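Extracellular sialidase/neuraminidase, putative (Aspergillus fumigatus, PDB 2XZI) hydrolyses glycosides of sialic acids as an exo-sialidase, with a preference for the deaminated sugar KDN, and is probably secreted. Local coordinates at residues Phe54-Arg59 against Gly66-Val71; Gly34-Arg39 against Asn365-Ile370. All blocks are in the same frame, centred on the assembly; numbering follows the deposited sequence.

Interaction 1 (Phe54-Arg59 against Gly66-Val71); sequences FAEGRR and GDINLV. With NA (sodium ion), chain E.
Ile68 lies against both Glu56 and Arg58 on one face of an antiparallel hairpin. The Ile68 and Glu56 side chains cross obliquely, Ile68 CG2 lying 3.7 Å from Glu56 CB, while CG1 and CD1 run beside the aliphatic part of Arg58 and point the same way, Ile68 CG1 being 3.9 Å from Arg58 CG. The Arg58 chain is extended from CG to NE, and its guanidinium grips Glu56 side-on: NE and NH2 both donate to OE1, NH2 at 2.8 Å, from one face of the carboxylate plane. Two bonds to one oxygen fix the rotation of the guanidinium, whose NH2 also reaches O4 of a bound KDM and whose NH1 pairs with Asp64. Glu56 thus probably helps to position Arg58, a residue of the KDM pocket, from the second shell. Further along, Leu70 CD1 meets the Phe54 ring at CD2. At the loop end of the hairpin, the Arg59 chain, bent at chi2 and chi3, lies beside Asp67, guanidinium and carboxylate planes 89° apart; its NE makes a weak salt bridge to Asp67 OD2 at 3.5 Å, while NH1 bonds to Gly34 O. Asp67 OD1 binds the sodium ion at 2.4 Å, as does Asn69 OD1; two waters and the carbonyls of Gly96 and Gly98 complete the site. Backbone pairs Ala55-Val71 and Gly57-Asn69 are hydrogen-bonded. Strands 51-58 and 68-74 are the middle pair of a four-stranded propeller blade, flanked by strands 37-45 and 92-93, with Phe54, Ile68 and Leu70 packing on strand 101-109 of the next sheet.

Interaction 2 (Gly34-Arg39 against Asn365-Ile370); sequences GFHSFR and NSYRAI. With KDM (deamino-alpha-neuraminic acid), chain C; KDM (deamino-alpha-neuraminic acid), chain D.
His36 and Tyr367 form an offset stack, ring centroids 4.2 Å apart and planes at 16°, with Tyr367 CD1 over the centre of the imidazole and His36 NE2 displaced toward the rim of the phenol ring. With CG anti to the backbone N (chi1 178°), the imidazole of His36 is carried across to Tyr367 and Asn365. Its edge is held from two sides: NE2 donates to Asn365 OD1 at 2.9 Å, approaching from above the amide carbonyl plane, with a weak second bond to Asn365 O, and ND1 shares a hydrogen bond with Ser37 OG. That hydroxyl in turn accepts Arg368 N at 2.9 Å. One step on, Phe38 N donates almost straight to Arg368 O, and Phe38 CB touches Ile370 CD1. This is the compact part, where side-chain and backbone bonds interlock. Beyond it the contact is looser: the strand axes diverge by 53°, and water 3 donates to both Phe38 O and Ala369 O, linking two acceptors where the strands part. Toward the sugars Arg39 and Arg368 touch without bonding each other, side by side and pointing the same way, Arg368 NH1 over one face of the Arg39 guanidinium and 3.7 Å from Arg39 NE. The like charges are probably tolerated because Glu354 pairs with Arg39 NE and Asp356 with Arg368 NE. The hydrogen-bonded cluster of His36, Ser37 and Asn365 thus joins the blade of strand 37-45 to the sheet that pairs strands 12-18 and 368-375. Arg368 only borders hydroxyls of the second KDM, its NH2 3.5 Å from O7, whereas Arg39 NH1 and NH2 both donate to carboxylate oxygen O1A of the first, which Arg245 and Arg302 also bond, consistent with the sialidase arginine triad.

Both contacts are largely buried and lie on the same side of the chain's centre, their centres about 9 Å apart. Interaction 1 pairs two strands within one blade; interaction 2 brings that blade's edge strand 37-45 against strand 368-375 of another sheet, linking residues distant in sequence. They meet through strands 37-45 and 51-58, where Glu56 N lies 2.8 Å from Arg39 O and Arg58 N 2.8 Å from Ser37 O. Regular ladder bonds dominate interaction 1, with sodium at its outer end; interaction 2 relies more on side-chain polar groups, an aromatic stack and a bridging water. Each supplies an arginine, Arg58 or Arg39, to the same KDM pocket.

Interaction 1 (Phe54-Arg59 against Gly66-Val71)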
loop_
_atom_site.group_PDB
_atom_site.type_symbol
_atom_site.label_atom_id
_atom_site.label_comp_id
_atom_site.label_asym_id
_atom_site.label_seq_id
_atom_site.Cartn_x
_atom_site.Cartn_y
_atom_site.Cartn_z
ATOM N N PHE A 54 -2.628 5.389 -5.755
ATOM C CA PHE A 54 -2.953 6.293 -4.663
ATOM C C PHE A 54 -1.726 6.590 -3.834
ATOM O O PHE A 54 -0.785 5.787 -3.781
ATOM C CB PHE A 54 -3.988 5.670 -3.735
ATOM C CG PHE A 54 -5.235 5.215 -4.424
ATOM C CD1 PHE A 54 -5.328 3.923 -4.936
ATOM C CD2 PHE A 54 -6.329 6.049 -4.534
ATOM C CE1 PHE A 54 -6.500 3.491 -5.585
ATOM C CE2 PHE A 54 -7.500 5.617 -5.186
ATOM C CZ PHE A 54 -7.582 4.336 -5.685
ATOM N N ALA A 55 -1.733 7.748 -3.184
ATOM C CA ALA A 55 -0.668 8.094 -2.256
ATOM C C ALA A 55 -1.153 9.162 -1.280
ATOM O O ALA A 55 -2.202 9.811 -1.499
ATOM C CB ALA A 55 0.549 8.603 -3.019
ATOM N N GLU A 56 -0.387 9.333 -0.207
ATOM C CA GLU A 56 -0.519 10.489 0.646
ATOM C C GLU A 56 0.286 11.641 0.082
ATOM O O GLU A 56 1.501 11.541 -0.110
ATOM C CB GLU A 56 -0.001 10.152 2.044
ATOM C CG GLU A 56 -0.949 9.286 2.850
ATOM C CD GLU A 56 -0.430 8.987 4.236
ATOM O OE1 GLU A 56 0.369 9.792 4.782
ATOM O OE2 GLU A 56 -0.843 7.950 4.795
ATOM N N GLY A 57 -0.414 12.735 -0.201
ATOM C CA GLY A 57 0.222 13.986 -0.620
ATOM C C GLY A 57 0.500 14.755 0.659
ATOM O O GLY A 57 -0.396 15.314 1.297
ATOM N N ARG A 58 1.754 14.747 1.062
ATOM C CA ARG A 58 2.169 15.393 2.303
ATOM C C ARG A 58 2.574 16.843 1.993
ATOM O O ARG A 58 3.618 17.101 1.382
ATOM C CB ARG A 58 3.252 14.557 3.007
ATOM C CG ARG A 58 2.777 13.146 3.350
ATOM C CD ARG A 58 3.740 12.378 4.231
ATOM N NE ARG A 58 3.072 11.174 4.737
ATOM C CZ ARG A 58 3.553 10.378 5.689
ATOM N NH1 ARG A 58 4.713 10.635 6.289
ATOM N NH2 ARG A 58 2.838 9.327 6.081
ATOM N N ARG A 59 1.723 17.776 2.417
ATOM C CA ARG A 59 1.761 19.123 1.889
ATOM C C ARG A 59 3.054 19.855 2.159
ATOM O O ARG A 59 3.652 20.413 1.224
ATOM C CB ARG A 59 0.576 19.909 2.411
ATOM C CG ARG A 59 -0.760 19.454 1.808
ATOM C CD ARG A 59 -1.191 20.308 0.625
ATOM N NE ARG A 59 -1.439 21.701 1.028
ATOM C CZ ARG A 59 -0.761 22.755 0.567
ATOM N NH1 ARG A 59 0.209 22.610 -0.342
ATOM N NH2 ARG A 59 -1.078 23.969 1.017
ATOM N N GLY A 66 -0.046 16.406 10.348
ATOM C CA GLY A 66 -0.238 17.689 9.673
ATOM C C GLY A 66 -1.116 17.537 8.450
ATOM O O GLY A 66 -1.829 16.545 8.296
ATOM N N ASP A 67 -1.071 18.543 7.579
ATOM C CA ASP A 67 -1.933 18.601 6.412
ATOM C C ASP A 67 -1.463 17.596 5.353
ATOM O O ASP A 67 -0.415 17.780 4.703
ATOM C CB ASP A 67 -1.939 20.030 5.853
ATOM C CG ASP A 67 -2.947 20.226 4.747
ATOM O OD1 ASP A 67 -3.788 19.330 4.497
ATOM O OD2 ASP A 67 -2.918 21.307 4.120
ATOM N N ILE A 68 -2.255 16.536 5.185
ATOM C CA ILE A 68 -1.947 15.453 4.248
ATOM C C ILE A 68 -3.230 15.122 3.522
ATOM O O ILE A 68 -4.261 14.908 4.162
ATOM C CB ILE A 68 -1.385 14.210 4.986
ATOM C CG1 ILE A 68 -0.073 14.534 5.703
ATOM C CG2 ILE A 68 -1.214 13.030 4.027
ATOM C CD1 ILE A 68 0.428 13.444 6.646
ATOM N N ASN A 69 -3.166 15.121 2.192
ATOM C CA ASN A 69 -4.317 14.804 1.346
ATOM C C ASN A 69 -4.143 13.461 0.673
ATOM O O ASN A 69 -3.005 13.035 0.415
ATOM C CB ASN A 69 -4.571 15.909 0.295
ATOM C CG ASN A 69 -4.735 17.265 0.909
ATOM O OD1 ASN A 69 -5.062 17.381 2.082
ATOM N ND2 ASN A 69 -4.548 18.316 0.106
ATOM N N LEU A 70 -5.261 12.805 0.377
ATOM C CA LEU A 70 -5.201 11.536 -0.344
ATOM C C LEU A 70 -5.331 11.817 -1.823
ATOM O O LEU A 70 -6.388 12.261 -2.277
ATOM C CB LEU A 70 -6.317 10.591 0.113
ATOM C CG LEU A 70 -6.041 9.088 -0.000
ATOM C CD1 LEU A 70 -5.872 8.614 -1.453
ATOM C CD2 LEU A 70 -4.862 8.673 0.821
ATOM N N VAL A 71 -4.250 11.556 -2.553
ATOM C CA VAL A 71 -4.150 11.875 -3.978
ATOM C C VAL A 71 -4.055 10.603 -4.814
ATOM O O VAL A 71 -3.838 9.516 -4.280
ATOM C CB VAL A 71 -2.966 12.857 -4.270
ATOM C CG1 VAL A 71 -3.207 14.196 -3.551
ATOM C CG2 VAL A 71 -1.597 12.241 -3.913
HETATM NA NA NA E . -5.988 19.028 3.494
HETATM O O HOH W 1 -4.905 20.645 1.960
HETATM O O HOH W 2 -5.930 17.131 4.732
#

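Interaction 2 (Gly34-Arg39 against Asn365-Ile370)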
loop_
_atom_site.group_PDB
_atom_site.type_symbol
_atom_site.label_atom_id
_atom_site.label_comp_id
_atom_site.label_asym_id
_atom_site.label_seq_id
_atom_site.Cartn_x
_atom_site.Cartn_y
_atom_site.Cartn_z
ATOM N N GLY A 34 0.304 21.960 -4.307
ATOM C CA GLY A 34 1.437 21.056 -4.440
ATOM C C GLY A 34 1.776 20.361 -3.144
ATOM O O GLY A 34 1.127 20.575 -2.100
ATOM N N PHE A 35 2.809 19.529 -3.209
ATOM C CA PHE A 35 3.159 18.653 -2.093
ATOM C C PHE A 35 4.661 18.511 -1.977
ATOM O O PHE A 35 5.366 18.215 -2.971
ATOM C CB PHE A 35 2.491 17.273 -2.252
ATOM C CG PHE A 35 1.001 17.341 -2.380
ATOM C CD1 PHE A 35 0.194 17.356 -1.261
ATOM C CD2 PHE A 35 0.404 17.434 -3.626
ATOM C CE1 PHE A 35 -1.184 17.435 -1.374
ATOM C CE2 PHE A 35 -0.984 17.528 -3.764
ATOM C CZ PHE A 35 -1.787 17.526 -2.648
ATOM N N HIS A 36 5.164 18.721 -0.763
ATOM C CA HIS A 36 6.555 18.498 -0.469
ATOM C C HIS A 36 6.933 17.060 -0.827
ATOM O O HIS A 36 7.917 16.819 -1.537
ATOM C CB HIS A 36 6.775 18.783 1.017
ATOM C CG HIS A 36 8.178 18.554 1.468
ATOM N ND1 HIS A 36 8.684 17.300 1.732
ATOM C CD2 HIS A 36 9.183 19.428 1.718
ATOM C CE1 HIS A 36 9.945 17.407 2.114
ATOM N NE2 HIS A 36 10.275 18.688 2.105
ATOM N N SER A 37 6.130 16.120 -0.330
ATOM C CA SER A 37 6.413 14.691 -0.424
ATOM C C SER A 37 5.195 13.881 -0.757
ATOM O O SER A 37 4.054 14.265 -0.475
ATOM C CB SER A 37 6.963 14.199 0.906
ATOM O OG SER A 37 8.295 14.638 1.102
ATOM N N PHE A 38 5.460 12.736 -1.360
ATOM C CA PHE A 38 4.447 11.715 -1.556
ATOM C C PHE A 38 4.947 10.461 -0.890
ATOM O O PHE A 38 6.091 10.077 -1.079
ATOM C CB PHE A 38 4.211 11.474 -3.031
ATOM C CG PHE A 38 3.657 12.680 -3.754
ATOM C CD1 PHE A 38 2.297 12.933 -3.742
ATOM C CD2 PHE A 38 4.495 13.550 -4.446
ATOM C CE1 PHE A 38 1.757 14.025 -4.406
ATOM C CE2 PHE A 38 3.960 14.667 -5.093
ATOM C CZ PHE A 38 2.593 14.888 -5.089
ATOM N N ARG A 39 4.088 9.872 -0.062
ATOM C CA ARG A 39 4.403 8.627 0.655
ATOM C C ARG A 39 3.184 7.724 0.686
ATOM O O ARG A 39 2.089 8.132 0.295
ATOM C CB ARG A 39 4.845 8.945 2.087
ATOM C CG ARG A 39 6.272 9.484 2.220
ATOM C CD ARG A 39 6.853 9.213 3.606
ATOM N NE ARG A 39 6.881 7.780 3.833
ATOM C CZ ARG A 39 6.882 7.181 5.014
ATOM N NH1 ARG A 39 6.905 7.876 6.139
ATOM N NH2 ARG A 39 6.842 5.851 5.050
ATOM N N ASN A 365 12.490 17.685 6.205
ATOM C CA ASN A 365 12.592 18.306 4.896
ATOM C C ASN A 365 13.141 17.411 3.780
ATOM O O ASN A 365 13.312 17.877 2.654
ATOM C CB ASN A 365 13.384 19.623 4.967
ATOM C CG ASN A 365 13.210 20.472 3.711
ATOM O OD1 ASN A 365 12.094 20.646 3.206
ATOM N ND2 ASN A 365 14.316 21.007 3.201
ATOM N N SER A 366 13.391 16.138 4.086
ATOM C CA SER A 366 13.807 15.195 3.059
ATOM C C SER A 366 12.648 14.869 2.108
ATOM O O SER A 366 11.602 14.344 2.520
ATOM C CB SER A 366 14.401 13.934 3.671
ATOM O OG SER A 366 15.704 14.204 4.181
ATOM N N TYR A 367 12.824 15.224 0.843
ATOM C CA TYR A 367 11.795 15.027 -0.173
ATOM C C TYR A 367 11.562 13.547 -0.450
ATOM O O TYR A 367 12.501 12.778 -0.632
ATOM C CB TYR A 367 12.178 15.764 -1.457
ATOM C CG TYR A 367 12.194 17.274 -1.277
ATOM C CD1 TYR A 367 11.010 18.016 -1.317
ATOM C CD2 TYR A 367 13.398 17.953 -1.044
ATOM C CE1 TYR A 367 11.020 19.400 -1.138
ATOM C CE2 TYR A 367 13.414 19.338 -0.865
ATOM C CZ TYR A 367 12.222 20.044 -0.904
ATOM O OH TYR A 367 12.236 21.420 -0.724
ATOM N N ARG A 368 10.287 13.167 -0.474
ATOM C CA ARG A 368 9.936 11.777 -0.743
ATOM C C ARG A 368 9.134 11.670 -2.023
ATOM O O ARG A 368 8.188 12.433 -2.239
ATOM C CB ARG A 368 9.120 11.187 0.406
ATOM C CG ARG A 368 9.698 11.427 1.772
ATOM C CD ARG A 368 11.079 10.792 1.942
ATOM N NE ARG A 368 11.516 10.849 3.333
ATOM C CZ ARG A 368 11.158 9.958 4.260
ATOM N NH1 ARG A 368 10.368 8.925 3.940
ATOM N NH2 ARG A 368 11.587 10.098 5.511
ATOM N N ALA A 369 9.521 10.719 -2.875
ATOM C CA ALA A 369 8.858 10.481 -4.158
ATOM C C ALA A 369 8.399 9.026 -4.250
ATOM O O ALA A 369 8.796 8.202 -3.436
ATOM C CB ALA A 369 9.771 10.839 -5.326
ATOM N N ILE A 370 7.564 8.730 -5.238
ATOM C CA ILE A 370 7.117 7.357 -5.457
ATOM C C ILE A 370 7.407 6.901 -6.884
ATOM O O ILE A 370 7.045 7.569 -7.845
ATOM C CB ILE A 370 5.623 7.161 -5.066
ATOM C CG1 ILE A 370 5.416 7.515 -3.593
ATOM C CG2 ILE A 370 5.188 5.734 -5.354
ATOM C CD1 ILE A 370 3.937 7.565 -3.141
HETATM C C2 KDM C . 5.539 5.435 9.441
HETATM C C1 KDM C . 6.843 4.845 8.919
HETATM C C3 KDM C . 4.699 6.003 8.282
HETATM C C4 KDM C . 3.169 5.995 8.568
HETATM C C5 KDM C . 2.791 5.789 10.040
HETATM C C6 KDM C . 3.449 4.484 10.555
HETATM C C7 KDM C . 3.331 4.307 12.077
HETATM C C8 KDM C . 3.836 2.915 12.498
HETATM C C9 KDM C . 3.772 2.746 14.006
HETATM O O5 KDM C . 1.352 5.775 10.214
HETATM O O1A KDM C . 7.278 5.244 7.813
HETATM O O1B KDM C . 7.393 4.003 9.668
HETATM O O4 KDM C . 2.637 7.246 8.130
HETATM O O6 KDM C . 4.870 4.386 10.207
HETATM O O7 KDM C . 4.110 5.317 12.724
HETATM O O8 KDM C . 3.029 1.883 11.912
HETATM O O9 KDM C . 2.386 2.769 14.385
HETATM O O2 KDM C . 5.945 6.489 10.324
HETATM C C2 KDM D . 16.802 5.197 6.338
HETATM C C1 KDM D . 16.187 3.787 6.502
HETATM C C3 KDM D . 17.143 5.491 4.859
HETATM C C4 KDM D . 15.866 5.691 4.016
HETATM C C5 KDM D . 14.910 6.699 4.676
HETATM C C6 KDM D . 14.630 6.309 6.145
HETATM C C7 KDM D . 13.733 7.206 7.025
HETATM C C8 KDM D . 13.571 6.584 8.438
HETATM C C9 KDM D . 12.750 7.439 9.429
HETATM O O5 KDM D . 13.674 6.760 3.946
HETATM O O1A KDM D . 15.240 3.665 7.317
HETATM O O1B KDM D . 16.674 2.860 5.812
HETATM O O4 KDM D . 16.246 6.145 2.712
HETATM O O6 KDM D . 15.912 6.221 6.842
HETATM O O7 KDM D . 14.305 8.519 7.134
HETATM O O8 KDM D . 12.988 5.278 8.336
HETATM O O9 KDM D . 11.738 8.204 8.760
HETATM O O2 KDM D . 18.010 5.280 7.107
HETATM O O HOH W 3 8.027 8.131 -0.715
#